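Local structure of putative pyrazinamidase/nicotinamidase (Streptococcus mutans, 3S2S) at residues 174-179 against 204-209. The protein probably hydrolyses nicotinamide and its analogue pyrazinamide to the free acids, as a zinc-binding member of the isochorismatase family. Sequence-based numbering, arbitrary orientation.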
loop_
_atom_site.group_PDB
_atom_site.type_symbol
_atom_site.label_atom_id
_atom_site.label_comp_id
_atom_site.label_asym_id
_atom_site.label_seq_id
_atom_site.Cartn_x
_atom_site.Cartn_y
_atom_site.Cartn_z
ATOM N N THR A 174 10.764 1.031 -10.112
ATOM C CA THR A 174 11.243 1.103 -8.732
ATOM C C THR A 174 11.324 2.560 -8.295
ATOM O O THR A 174 10.938 2.901 -7.190
ATOM C CB THR A 174 12.615 0.457 -8.567
ATOM O OG1 THR A 174 12.510 -0.939 -8.893
ATOM C CG2 THR A 174 13.132 0.608 -7.103
ATOM N N ALA A 175 11.817 3.414 -9.190
ATOM C CA ALA A 175 11.891 4.846 -8.885
ATOM C C ALA A 175 10.524 5.494 -8.665
ATOM O O ALA A 175 10.389 6.356 -7.808
ATOM C CB ALA A 175 12.641 5.579 -9.991
ATOM N N ILE A 176 9.548 5.136 -9.493
ATOM C CA ILE A 176 8.202 5.704 -9.373
ATOM C C ILE A 176 7.613 5.296 -8.017
ATOM O O ILE A 176 7.038 6.111 -7.299
ATOM C CB ILE A 176 7.314 5.259 -10.542
ATOM C CG1 ILE A 176 7.794 5.966 -11.811
ATOM C CG2 ILE A 176 5.840 5.558 -10.266
ATOM C CD1 ILE A 176 7.132 5.454 -13.081
ATOM N N ASP A 177 7.783 4.033 -7.642
ATOM C CA ASP A 177 7.291 3.614 -6.338
ATOM C C ASP A 177 8.019 4.351 -5.216
ATOM O O ASP A 177 7.383 4.776 -4.213
ATOM C CB ASP A 177 7.437 2.094 -6.146
ATOM C CG ASP A 177 6.304 1.301 -6.756
ATOM O OD1 ASP A 177 5.261 1.885 -7.169
ATOM O OD2 ASP A 177 6.432 0.070 -6.806
ATOM N N ALA A 178 9.335 4.515 -5.360
ATOM C CA ALA A 178 10.101 5.222 -4.338
ATOM C C ALA A 178 9.609 6.666 -4.195
ATOM O O ALA A 178 9.501 7.175 -3.086
ATOM C CB ALA A 178 11.609 5.176 -4.634
ATOM N N TYR A 179 9.304 7.299 -5.326
ATOM C CA TYR A 179 8.792 8.671 -5.312
ATOM C C TYR A 179 7.461 8.720 -4.586
ATOM O O TYR A 179 7.244 9.588 -3.735
ATOM C CB TYR A 179 8.639 9.174 -6.746
ATOM C CG TYR A 179 8.008 10.556 -6.856
ATOM C CD1 TYR A 179 8.796 11.694 -6.831
ATOM C CD2 TYR A 179 6.642 10.708 -7.011
ATOM C CE1 TYR A 179 8.224 12.969 -6.935
ATOM C CE2 TYR A 179 6.056 11.985 -7.120
ATOM C CZ TYR A 179 6.868 13.103 -7.094
ATOM O OH TYR A 179 6.324 14.376 -7.225
ATOM N N LEU A 204 16.149 8.398 -17.993
ATOM C CA LEU A 204 16.961 9.342 -17.228
ATOM C C LEU A 204 16.300 10.725 -17.159
ATOM O O LEU A 204 16.307 11.374 -16.110
ATOM C CB LEU A 204 18.370 9.453 -17.809
ATOM C CG LEU A 204 19.259 8.216 -17.665
ATOM C CD1 LEU A 204 20.565 8.472 -18.426
ATOM C CD2 LEU A 204 19.540 7.920 -16.221
ATOM N N ASN A 205 15.749 11.179 -18.280
ATOM C CA ASN A 205 15.061 12.464 -18.302
ATOM C C ASN A 205 13.861 12.437 -17.356
ATOM O O ASN A 205 13.621 13.387 -16.629
ATOM C CB ASN A 205 14.594 12.801 -19.718
ATOM C CG ASN A 205 15.736 13.231 -20.632
ATOM O OD1 ASN A 205 16.802 13.651 -20.168
ATOM N ND2 ASN A 205 15.505 13.145 -21.943
ATOM N N HIS A 206 13.115 11.335 -17.353
ATOM C CA HIS A 206 11.915 11.244 -16.521
ATOM C C HIS A 206 12.318 11.205 -15.049
ATOM O O HIS A 206 11.739 11.891 -14.194
ATOM C CB HIS A 206 11.181 9.950 -16.874
ATOM C CG HIS A 206 9.847 9.811 -16.220
ATOM N ND1 HIS A 206 8.672 10.134 -16.861
ATOM C CD2 HIS A 206 9.502 9.370 -14.990
ATOM C CE1 HIS A 206 7.655 9.896 -16.050
ATOM N NE2 HIS A 206 8.131 9.420 -14.913
ATOM N N LEU A 207 13.325 10.395 -14.745
ATOM C CA LEU A 207 13.811 10.316 -13.373
ATOM C C LEU A 207 14.171 11.711 -12.843
ATOM O O LEU A 207 13.730 12.102 -11.761
ATOM C CB LEU A 207 15.014 9.377 -13.282
ATOM C CG LEU A 207 14.667 7.904 -13.524
ATOM C CD1 LEU A 207 15.868 7.106 -14.021
ATOM C CD2 LEU A 207 14.162 7.338 -12.249
ATOM N N GLN A 208 14.976 12.453 -13.601
ATOM C CA GLN A 208 15.377 13.793 -13.168
ATOM C C GLN A 208 14.248 14.807 -13.191
ATOM O O GLN A 208 14.017 15.499 -12.196
ATOM C CB GLN A 208 16.512 14.308 -14.031
ATOM C CG GLN A 208 17.019 15.682 -13.620
ATOM C CD GLN A 208 18.135 16.104 -14.519
ATOM O OE1 GLN A 208 19.282 15.740 -14.299
ATOM N NE2 GLN A 208 17.803 16.843 -15.569
ATOM N N ASN A 209 13.568 14.937 -14.327
ATOM C CA ASN A 209 12.659 16.081 -14.487
ATOM C C ASN A 209 11.244 15.885 -13.953
ATOM O O ASN A 209 10.540 16.868 -13.696
ATOM C CB ASN A 209 12.644 16.544 -15.945
ATOM C CG ASN A 209 14.018 16.958 -16.418
ATOM O OD1 ASN A 209 14.782 17.562 -15.665
ATOM N ND2 ASN A 209 14.351 16.622 -17.661
#
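Ala-175 and Leu-207 meet methyl to methyl, CB of Ala-175 lying 3.2 Å from CD2 of Leu-207, closer than two methyl groups normally approach. The CB of Ala-175 points toward the facing helix, and a side chain of one carbon lets the two backbones come close, the CA atoms of Ala-175 and Leu-207 being 7.3 Å apart. The leucine gets there by its torsion: CG lies beside the backbone N and anti to the carbonyl carbon (chi1 -69°), which brings CD2 to the alanine. A branched leucine also suits the floor beneath the helices, where Leu-207 packs on Val-187 and Ile-215 of the parallel sheet, while Ala-175 rests on Leu-162.

On the side of the pair away from the sheet, Ile-176 and His-206 meet more loosely. The isoleucine CB does not aim at the other helix, but its long apolar arm carries CD1 obliquely to the imidazole, 4.5 Å from NE2 of His-206, in a buried place where Ile-176 also packs on His-173 of the second subunit. With CG opposite the backbone N (chi1 -173°), the imidazole is carried out toward the other helix. Histidine suits this place by offering a flat ring to pack on and a nitrogen, NE2, that is hydrogen-bonded to NE2 of that same His-173.

Helices 167-180 and 197-209 thus lie side by side on one face of the parallel beta sheet of this alpha/beta fold. Their direct join is mostly apolar and small, 111 Å² in all, so it depends on shape and dispersion, while NE2 of His-206 finds its partner across the subunit interface.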